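Local coordinates for protein lipoxygenase (Cyanothece sp., PDB 5EK8) that probably inserts molecular oxygen into polyunsaturated fatty acids, acting as a non-heme iron 9R-lipoxygenase, at residues Phe375-Lys380 and Ile485-Glu490; Thr434-Asp439 and Val537-Thr542; Ser496-Pro501 and Asn532-Val537. All blocks are in the same frame, centred on the assembly; numbering follows the deposited sequence.

Contact 1 (Phe375-Lys380 and Ile485-Glu490)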
loop_
_atom_site.group_PDB
_atom_site.type_symbol
_atom_site.label_atom_id
_atom_site.label_comp_id
_atom_site.label_asym_id
_atom_site.label_seq_id
_atom_site.Cartn_x
_atom_site.Cartn_y
_atom_site.Cartn_z
ATOM N N PHE A 375 1.035 2.225 -14.449
ATOM C CA PHE A 375 -0.103 1.924 -15.307
ATOM C C PHE A 375 -0.361 3.051 -16.297
ATOM O O PHE A 375 -0.992 2.844 -17.332
ATOM C CB PHE A 375 -1.355 1.651 -14.468
ATOM C CG PHE A 375 -1.378 0.278 -13.857
ATOM C CD1 PHE A 375 -1.811 -0.813 -14.593
ATOM C CD2 PHE A 375 -0.956 0.074 -12.553
ATOM C CE1 PHE A 375 -1.831 -2.075 -14.040
ATOM C CE2 PHE A 375 -0.972 -1.187 -11.996
ATOM C CZ PHE A 375 -1.410 -2.261 -12.741
ATOM N N ARG A 376 0.137 4.241 -15.981
ATOM C CA ARG A 376 -0.001 5.365 -16.891
ATOM C C ARG A 376 0.896 5.220 -18.109
ATOM O O ARG A 376 0.489 5.561 -19.216
ATOM C CB ARG A 376 0.312 6.681 -16.182
ATOM C CG ARG A 376 -0.868 7.313 -15.477
ATOM C CD ARG A 376 -0.441 8.585 -14.749
ATOM N NE ARG A 376 -0.186 9.684 -15.671
ATOM C CZ ARG A 376 -1.059 10.652 -15.927
ATOM N NH1 ARG A 376 -2.238 10.661 -15.323
ATOM N NH2 ARG A 376 -0.752 11.617 -16.782
ATOM N N ASN A 377 2.113 4.716 -17.915
ATOM C CA ASN A 377 3.117 4.829 -18.976
ATOM C C ASN A 377 3.775 3.536 -19.471
ATOM O O ASN A 377 4.521 3.561 -20.450
ATOM C CB ASN A 377 4.219 5.792 -18.519
ATOM C CG ASN A 377 3.678 7.163 -18.152
ATOM O OD1 ASN A 377 3.397 7.984 -19.023
ATOM N ND2 ASN A 377 3.536 7.417 -16.856
ATOM N N LEU A 378 3.508 2.412 -18.814
ATOM C CA LEU A 378 4.175 1.163 -19.183
ATOM C C LEU A 378 3.250 0.199 -19.922
ATOM O O LEU A 378 2.391 -0.436 -19.310
ATOM C CB LEU A 378 4.753 0.483 -17.940
ATOM C CG LEU A 378 5.843 1.282 -17.223
ATOM C CD1 LEU A 378 6.423 0.493 -16.057
ATOM C CD2 LEU A 378 6.937 1.693 -18.206
ATOM N N ARG A 379 3.438 0.090 -21.235
ATOM C CA ARG A 379 2.624 -0.795 -22.070
ATOM C C ARG A 379 3.466 -1.750 -22.920
ATOM O O ARG A 379 3.505 -2.952 -22.658
ATOM C CB ARG A 379 1.706 0.028 -22.975
ATOM C CG ARG A 379 0.356 0.311 -22.358
ATOM C CD ARG A 379 -0.328 1.495 -23.005
ATOM N NE ARG A 379 -0.824 2.399 -21.977
ATOM C CZ ARG A 379 -0.363 3.628 -21.778
ATOM N NH1 ARG A 379 -0.871 4.372 -20.808
ATOM N NH2 ARG A 379 0.594 4.115 -22.554
ATOM N N LYS A 380 4.131 -1.213 -23.942
ATOM C CA LYS A 380 4.973 -2.025 -24.821
ATOM C C LYS A 380 6.259 -2.488 -24.138
ATOM O O LYS A 380 6.822 -3.529 -24.490
ATOM C CB LYS A 380 5.323 -1.253 -26.094
ATOM C CG LYS A 380 4.176 -1.116 -27.077
ATOM C CD LYS A 380 4.701 -0.830 -28.477
ATOM C CE LYS A 380 3.573 -0.733 -29.492
ATOM N NZ LYS A 380 4.092 -0.645 -30.883
ATOM N N ILE A 485 9.828 4.337 -20.352
ATOM C CA ILE A 485 10.554 4.505 -19.095
ATOM C C ILE A 485 10.751 5.981 -18.777
ATOM O O ILE A 485 10.655 6.391 -17.618
ATOM C CB ILE A 485 11.924 3.808 -19.120
ATOM C CG1 ILE A 485 11.752 2.313 -19.408
ATOM C CG2 ILE A 485 12.658 4.035 -17.806
ATOM C CD1 ILE A 485 10.809 1.600 -18.451
ATOM N N ARG A 486 11.008 6.784 -19.805
ATOM C CA ARG A 486 11.169 8.216 -19.584
ATOM C C ARG A 486 9.870 8.862 -19.111
ATOM O O ARG A 486 9.879 9.644 -18.163
ATOM C CB ARG A 486 11.666 8.922 -20.845
ATOM C CG ARG A 486 11.940 10.404 -20.617
ATOM C CD ARG A 486 12.557 11.091 -21.824
ATOM N NE ARG A 486 12.892 12.479 -21.512
ATOM C CZ ARG A 486 13.615 13.275 -22.291
ATOM N NH1 ARG A 486 14.093 12.833 -23.446
ATOM N NH2 ARG A 486 13.862 14.520 -21.910
ATOM N N ARG A 487 8.757 8.545 -19.768
ATOM C CA ARG A 487 7.462 9.103 -19.375
ATOM C C ARG A 487 7.090 8.677 -17.958
ATOM O O ARG A 487 6.529 9.458 -17.184
ATOM C CB ARG A 487 6.373 8.683 -20.360
ATOM C CG ARG A 487 6.570 9.269 -21.744
ATOM C CD ARG A 487 6.582 10.791 -21.695
ATOM N NE ARG A 487 7.027 11.369 -22.958
ATOM C CZ ARG A 487 8.283 11.719 -23.215
ATOM N NH1 ARG A 487 9.216 11.555 -22.288
ATOM N NH2 ARG A 487 8.604 12.234 -24.393
ATOM N N PHE A 488 7.419 7.429 -17.640
ATOM C CA PHE A 488 7.267 6.853 -16.306
ATOM C C PHE A 488 8.018 7.691 -15.265
ATOM O O PHE A 488 7.440 8.166 -14.272
ATOM C CB PHE A 488 7.774 5.403 -16.338
ATOM C CG PHE A 488 7.771 4.702 -15.009
ATOM C CD1 PHE A 488 6.587 4.445 -14.338
ATOM C CD2 PHE A 488 8.956 4.252 -14.453
ATOM C CE1 PHE A 488 6.589 3.772 -13.119
ATOM C CE2 PHE A 488 8.965 3.581 -13.236
ATOM C CZ PHE A 488 7.779 3.340 -12.569
ATOM N N SER A 489 9.308 7.882 -15.521
ATOM C CA SER A 489 10.172 8.685 -14.668
ATOM C C SER A 489 9.616 10.099 -14.468
ATOM O O SER A 489 9.515 10.591 -13.339
ATOM C CB SER A 489 11.579 8.743 -15.272
ATOM O OG SER A 489 12.404 9.671 -14.592
ATOM N N GLU A 490 9.250 10.736 -15.575
ATOM C CA GLU A 490 8.749 12.105 -15.557
ATOM C C GLU A 490 7.476 12.226 -14.734
ATOM O O GLU A 490 7.342 13.148 -13.944
ATOM C CB GLU A 490 8.508 12.605 -16.982
ATOM C CG GLU A 490 9.785 12.846 -17.770
ATOM C CD GLU A 490 9.519 13.251 -19.204
ATOM O OE1 GLU A 490 10.483 13.290 -19.999
ATOM O OE2 GLU A 490 8.347 13.530 -19.537
#
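Asn-377 and Phe-488 bring their backbones closest together here, CA to CA 5.3 Å, where the end of helix 337-377 lies against a turn of helix 482-495. Asn-377 lays its side chain over the backbone between Arg-487 and Phe-488: its CB is 3.7 Å from Phe-488 N, and its OD1 approaches Arg-487 CB at 3.3 Å. The Asn-377 and Arg-487 side chains cross at about a right angle, and the amide meets the arginine at CB; the arginine chain bends at chi2, and its NH1 forms a salt bridge with Glu-490 OE1. Asn-377 ND2 is held by Asp-491 OD1, which also pairs with Arg-376 NE, and by the carbonyl of Ala-373. The setting is the mainly helical catalytic domain of the lipoxygenase fold, and helix 337-377 is the one that supplies the iron ligands His-359 and His-364. Just past its end, Leu-378 makes the apolar half of the joint. Its CD2 reaches Ile-485 CD1 at 3.9 Å and lies 4.2 Å from Phe-488 CB, while CD1 sits over one face of the phenyl ring, displaced toward the rim. Phe-488 has CG anti to its backbone N (chi1 176°), and Ala-373 and Cys-374 of helix 337-377 pack against its side chain as well.

Contact 2 (Thr434-Asp439 and Val537-Thr542)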
loop_
_atom_site.group_PDB
_atom_site.type_symbol
_atom_site.label_atom_id
_atom_site.label_comp_id
_atom_site.label_asym_id
_atom_site.label_seq_id
_atom_site.Cartn_x
_atom_site.Cartn_y
_atom_site.Cartn_z
ATOM N N THR A 434 10.199 12.356 2.058
ATOM C CA THR A 434 11.615 11.988 2.063
ATOM C C THR A 434 11.909 10.636 1.408
ATOM O O THR A 434 13.072 10.252 1.270
ATOM C CB THR A 434 12.175 11.934 3.497
ATOM O OG1 THR A 434 11.746 10.722 4.132
ATOM C CG2 THR A 434 11.700 13.125 4.306
ATOM N N TYR A 435 10.866 9.911 1.011
ATOM C CA TYR A 435 11.044 8.556 0.487
ATOM C C TYR A 435 11.410 8.545 -0.987
ATOM O O TYR A 435 10.634 8.992 -1.829
ATOM C CB TYR A 435 9.777 7.723 0.704
ATOM C CG TYR A 435 9.505 7.363 2.149
ATOM C CD1 TYR A 435 10.545 7.219 3.056
ATOM C CD2 TYR A 435 8.203 7.163 2.603
ATOM C CE1 TYR A 435 10.297 6.887 4.381
ATOM C CE2 TYR A 435 7.943 6.826 3.932
ATOM C CZ TYR A 435 8.998 6.694 4.812
ATOM O OH TYR A 435 8.765 6.372 6.127
ATOM N N ASP A 436 12.597 8.032 -1.296
ATOM C CA ASP A 436 13.035 7.886 -2.682
ATOM C C ASP A 436 13.609 6.484 -2.917
ATOM O O ASP A 436 13.921 5.766 -1.969
ATOM C CB ASP A 436 14.067 8.966 -3.034
ATOM C CG ASP A 436 14.529 8.890 -4.478
ATOM O OD1 ASP A 436 13.681 9.047 -5.382
ATOM O OD2 ASP A 436 15.737 8.662 -4.707
ATOM N N TRP A 437 13.746 6.101 -4.184
ATOM C CA TRP A 437 14.215 4.770 -4.552
ATOM C C TRP A 437 15.737 4.641 -4.623
ATOM O O TRP A 437 16.270 3.539 -4.495
ATOM C CB TRP A 437 13.621 4.368 -5.903
ATOM C CG TRP A 437 13.848 5.396 -6.971
ATOM C CD1 TRP A 437 13.005 6.408 -7.322
ATOM C CD2 TRP A 437 14.996 5.517 -7.825
ATOM N NE1 TRP A 437 13.552 7.147 -8.342
ATOM C CE2 TRP A 437 14.775 6.621 -8.667
ATOM C CE3 TRP A 437 16.184 4.796 -7.959
ATOM C CZ2 TRP A 437 15.702 7.028 -9.630
ATOM C CZ3 TRP A 437 17.106 5.204 -8.911
ATOM C CH2 TRP A 437 16.858 6.307 -9.736
ATOM N N LYS A 438 16.433 5.757 -4.823
ATOM C CA LYS A 438 17.860 5.713 -5.144
ATOM C C LYS A 438 18.746 5.331 -3.964
ATOM O O LYS A 438 18.559 5.816 -2.847
ATOM C CB LYS A 438 18.323 7.056 -5.716
ATOM C CG LYS A 438 19.587 6.936 -6.552
ATOM C CD LYS A 438 19.961 8.240 -7.227
ATOM C CE LYS A 438 21.071 8.027 -8.244
ATOM N NZ LYS A 438 21.488 9.309 -8.874
ATOM N N ASP A 439 19.709 4.450 -4.240
ATOM C CA ASP A 439 20.688 3.973 -3.261
ATOM C C ASP A 439 20.050 3.344 -2.018
ATOM O O ASP A 439 20.713 3.154 -0.996
ATOM C CB ASP A 439 21.623 5.113 -2.843
ATOM C CG ASP A 439 22.756 5.343 -3.837
ATOM O OD1 ASP A 439 22.654 4.867 -4.990
ATOM O OD2 ASP A 439 23.749 6.006 -3.462
ATOM N N VAL A 537 10.808 14.996 -4.292
ATOM C CA VAL A 537 11.311 13.908 -3.458
ATOM C C VAL A 537 11.791 12.714 -4.294
ATOM O O VAL A 537 12.817 12.116 -3.980
ATOM C CB VAL A 537 10.241 13.442 -2.429
ATOM C CG1 VAL A 537 8.953 13.049 -3.117
ATOM C CG2 VAL A 537 10.765 12.293 -1.589
ATOM N N ILE A 538 11.078 12.381 -5.366
ATOM C CA ILE A 538 11.500 11.263 -6.206
ATOM C C ILE A 538 12.536 11.700 -7.244
ATOM O O ILE A 538 12.316 12.640 -8.006
ATOM C CB ILE A 538 10.308 10.593 -6.937
ATOM C CG1 ILE A 538 9.296 10.044 -5.933
ATOM C CG2 ILE A 538 10.798 9.457 -7.819
ATOM C CD1 ILE A 538 9.871 9.030 -4.995
ATOM N N ARG A 539 13.666 11.001 -7.264
ATOM C CA ARG A 539 14.712 11.255 -8.244
ATOM C C ARG A 539 14.377 10.616 -9.591
ATOM O O ARG A 539 13.799 9.528 -9.635
ATOM C CB ARG A 539 16.051 10.738 -7.723
ATOM C CG ARG A 539 16.522 11.448 -6.459
ATOM C CD ARG A 539 17.870 10.917 -5.999
ATOM N NE ARG A 539 18.372 11.621 -4.823
ATOM C CZ ARG A 539 18.102 11.275 -3.570
ATOM N NH1 ARG A 539 17.329 10.224 -3.319
ATOM N NH2 ARG A 539 18.605 11.980 -2.565
ATOM N N PRO A 540 14.732 11.295 -10.697
ATOM C CA PRO A 540 14.456 10.773 -12.041
ATOM C C PRO A 540 15.299 9.552 -12.413
ATOM O O PRO A 540 16.502 9.521 -12.161
ATOM C CB PRO A 540 14.801 11.954 -12.949
ATOM C CG PRO A 540 15.802 12.734 -12.174
ATOM C CD PRO A 540 15.384 12.617 -10.743
ATOM N N ILE A 541 14.648 8.555 -13.006
ATOM C CA ILE A 541 15.313 7.349 -13.485
ATOM C C ILE A 541 16.095 7.661 -14.755
ATOM O O ILE A 541 17.222 7.199 -14.944
ATOM C CB ILE A 541 14.290 6.220 -13.764
ATOM C CG1 ILE A 541 13.605 5.788 -12.462
ATOM C CG2 ILE A 541 14.953 5.036 -14.458
ATOM C CD1 ILE A 541 12.377 4.931 -12.671
ATOM N N THR A 542 15.488 8.460 -15.623
ATOM C CA THR A 542 16.120 8.817 -16.879
ATOM C C THR A 542 15.580 10.143 -17.413
ATOM O O THR A 542 14.496 10.587 -17.031
ATOM C CB THR A 542 15.912 7.713 -17.928
ATOM O OG1 THR A 542 16.658 8.025 -19.114
ATOM C CG2 THR A 542 14.440 7.582 -18.263
#
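Asp-436 and Arg-539 form the polar centre of a contact between the loop 434-439, after helix 421-432, and the loop 537-542, before helix 549-574; the two run nearly the same way, 16° apart. The aspartate has CG anti to its backbone N (chi1 -178°), and the carboxylate it carries meets Arg-539. OD1 accepts the backbone N-H of Arg-539 at 2.7 Å in an almost straight bond, whereas OD2 takes Arg-539 NH1 at 2.6 Å in a salt bridge. NH1 comes from above the carboxylate plane, although OD2 lies close to the guanidinium plane; Lys-438 N, 3.0 Å from OD2, arrives over the opposite face. Two donors thus grip one oxygen of a buried carboxylate, while Pro-527 O and Leu-526 O hold NE and NH2 of the arginine. An alanine in place of Asp-436 would probably leave Arg-539 NH1 without its countercharge and both backbone N-H groups without these acceptors.

Trp-437 is also well packed: its NE1 donates to Arg-539 O at 2.7 Å. Ile-538 CG2 adjoins the same edge, 3.6 Å from Trp-437 NE1, and Ile-541 CG1 meets Trp-437 CZ2 obliquely at 3.7 Å. The more open side lies at Lys-438: its CD is 3.6 Å from Arg-539 CD, where the two side chains cross at about a right angle, and Lys-438 NZ stands 5.6 Å from the like-charged Arg-539 NE. Beyond it Asp-439 is exposed. The bond from Lys-438 N back to the aspartate OD2 makes this bend an Asx turn, one whose carboxylate also binds a second loop.

Contact 3 (Ser496-Pro501 and Asn532-Val537)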
loop_
_atom_site.group_PDB
_atom_site.type_symbol
_atom_site.label_atom_id
_atom_site.label_comp_id
_atom_site.label_asym_id
_atom_site.label_seq_id
_atom_site.Cartn_x
_atom_site.Cartn_y
_atom_site.Cartn_z
ATOM N N SER A 496 5.395 13.638 -7.550
ATOM C CA SER A 496 5.799 13.297 -6.198
ATOM C C SER A 496 5.633 14.512 -5.300
ATOM O O SER A 496 5.297 15.592 -5.777
ATOM C CB SER A 496 7.239 12.797 -6.177
ATOM O OG SER A 496 8.147 13.795 -6.594
ATOM N N MET A 497 5.850 14.334 -4.002
ATOM C CA MET A 497 5.801 15.456 -3.079
ATOM C C MET A 497 7.003 16.355 -3.287
ATOM O O MET A 497 8.033 15.918 -3.802
ATOM C CB MET A 497 5.770 14.979 -1.627
ATOM C CG MET A 497 4.567 14.124 -1.261
ATOM S SD MET A 497 4.491 13.793 0.513
ATOM C CE MET A 497 3.837 15.339 1.137
ATOM N N PRO A 498 6.874 17.627 -2.903
ATOM C CA PRO A 498 8.087 18.433 -2.803
ATOM C C PRO A 498 8.965 17.902 -1.678
ATOM O O PRO A 498 8.465 17.686 -0.577
ATOM C CB PRO A 498 7.556 19.840 -2.494
ATOM C CG PRO A 498 6.149 19.640 -2.025
ATOM C CD PRO A 498 5.654 18.431 -2.737
ATOM N N TYR A 499 10.248 17.692 -1.957
ATOM C CA TYR A 499 11.186 17.199 -0.953
ATOM C C TYR A 499 11.313 18.128 0.246
ATOM O O TYR A 499 11.371 19.352 0.110
ATOM C CB TYR A 499 12.566 16.979 -1.574
ATOM C CG TYR A 499 13.636 16.574 -0.578
ATOM C CD1 TYR A 499 13.570 15.356 0.098
ATOM C CD2 TYR A 499 14.720 17.401 -0.320
ATOM C CE1 TYR A 499 14.560 14.987 1.012
ATOM C CE2 TYR A 499 15.704 17.040 0.583
ATOM C CZ TYR A 499 15.626 15.837 1.242
ATOM O OH TYR A 499 16.619 15.506 2.135
ATOM N N GLN A 500 11.353 17.515 1.424
ATOM C CA GLN A 500 11.496 18.219 2.688
ATOM C C GLN A 500 12.307 17.345 3.626
ATOM O O GLN A 500 11.841 16.288 4.028
ATOM C CB GLN A 500 10.128 18.536 3.297
ATOM C CG GLN A 500 10.176 19.167 4.684
ATOM C CD GLN A 500 8.810 19.200 5.349
ATOM O OE1 GLN A 500 8.230 18.154 5.657
ATOM N NE2 GLN A 500 8.286 20.403 5.565
ATOM N N PRO A 501 13.535 17.772 3.955
ATOM C CA PRO A 501 14.422 17.005 4.831
ATOM C C PRO A 501 13.700 16.587 6.096
ATOM O O PRO A 501 12.909 17.375 6.622
ATOM C CB PRO A 501 15.552 17.989 5.127
ATOM C CG PRO A 501 15.634 18.809 3.892
ATOM C CD PRO A 501 14.195 18.989 3.448
ATOM N N ASN A 532 8.311 22.547 -11.264
ATOM C CA ASN A 532 7.368 23.577 -10.838
ATOM C C ASN A 532 7.944 24.477 -9.735
ATOM O O ASN A 532 7.205 25.018 -8.914
ATOM C CB ASN A 532 6.056 22.930 -10.369
ATOM C CG ASN A 532 4.865 23.870 -10.460
ATOM O OD1 ASN A 532 5.018 25.076 -10.657
ATOM N ND2 ASN A 532 3.668 23.317 -10.307
ATOM N N GLY A 533 9.264 24.625 -9.708
ATOM C CA GLY A 533 9.897 25.520 -8.756
ATOM C C GLY A 533 10.227 24.919 -7.400
ATOM O O GLY A 533 10.723 25.612 -6.516
ATOM N N LYS A 534 9.949 23.634 -7.219
ATOM C CA LYS A 534 10.280 22.976 -5.961
ATOM C C LYS A 534 11.142 21.745 -6.215
ATOM O O LYS A 534 10.996 21.070 -7.232
ATOM C CB LYS A 534 9.012 22.579 -5.203
ATOM C CG LYS A 534 8.169 23.737 -4.695
ATOM C CD LYS A 534 6.730 23.282 -4.457
ATOM C CE LYS A 534 5.878 24.362 -3.804
ATOM N NZ LYS A 534 6.147 24.467 -2.346
ATOM N N THR A 535 12.049 21.463 -5.291
ATOM C CA THR A 535 12.809 20.222 -5.340
ATOM C C THR A 535 11.899 19.039 -5.025
ATOM O O THR A 535 11.216 19.027 -4.001
ATOM C CB THR A 535 13.979 20.251 -4.354
ATOM O OG1 THR A 535 14.880 21.306 -4.720
ATOM C CG2 THR A 535 14.711 18.917 -4.359
ATOM N N LYS A 536 11.887 18.049 -5.909
ATOM C CA LYS A 536 10.973 16.921 -5.766
ATOM C C LYS A 536 11.618 15.728 -5.056
ATOM O O LYS A 536 12.818 15.480 -5.195
ATOM C CB LYS A 536 10.444 16.507 -7.138
ATOM C CG LYS A 536 9.831 17.654 -7.926
ATOM C CD LYS A 536 8.814 18.440 -7.100
ATOM C CE LYS A 536 7.633 17.570 -6.667
ATOM N NZ LYS A 536 6.843 17.071 -7.822
ATOM N N VAL A 537 10.808 14.996 -4.292
ATOM C CA VAL A 537 11.311 13.908 -3.458
ATOM C C VAL A 537 11.791 12.714 -4.294
ATOM O O VAL A 537 12.817 12.116 -3.980
ATOM C CB VAL A 537 10.241 13.442 -2.429
ATOM C CG1 VAL A 537 8.953 13.049 -3.117
ATOM C CG2 VAL A 537 10.765 12.293 -1.589
#
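A single beta bridge, Pro-498 with Lys-536, joins the loop that leaves helix 482-495 to the residues just past the short strand 534-535, in a partly buried part of the fold. Two backbone bonds flank the bridged pair: Val-537 N donates to Met-497 O at 3.0 Å, and Tyr-499 N to Thr-535 O at 2.6 Å. The touching parts run 102° apart in direction, in keeping with an isolated bridge. Strands 530-531 and 534-535 form a small antiparallel hairpin, and the bridge lies just beyond it, where Lys-536 is also backbone-bonded to Ala-529.

Lys-536 adds a side-chain tie. Every torsion of its chain lies near -60°, so that it curls back and NZ reaches Ser-496 O at 3.0 Å, above the carbonyl plane. NZ also bonds to Val-493 O in the last turn of helix 482-495, which ends just before Ser-496; an ammonium among carbonyls at a helix C-terminus is likely to be electrostatically favoured. Ser-496 OG binds that same Val-493 oxygen, and CB of the serine packs on Val-537 CG1 at 3.5 Å. Val-537 CG1 also lies 4.0 Å from CB of Met-497, whose side chain then turns away to Thr-429 and Val-432 of helix 421-432.

On the more exposed flank, Pro-498 CB touches Lys-534 CD at 4.0 Å. Tyr-499 meets the strand chiefly through CB, 4.0 Å from Thr-535 CG2; CG is anti to the backbone N (chi1 175°), and the ring leads off until OH bonds to Asp-522 OD1.

Contacts 2 and 3 are the closest pair, their centres 11 Å apart: they share Val-537, and contact 3 is nested within the loop that contact 2 closes. Ile-538 CG1 of contact 2 also packs on Ser-496 CB of contact 3, at 3.4 Å. Contacts 1 and 2, with centres 15 Å apart, alternate along the chain and meet where Ser-489 OG lies 3.0 Å from Ile-541 N, a probable hydrogen bond. Contacts 1 and 3 do not touch, yet both use helix 482-495 or the loop leaving it. Contact 2 comes nearest the metal site: the Tyr-435 side chain is about 10 Å from those of His-359 and His-364 and about 14 Å from the iron.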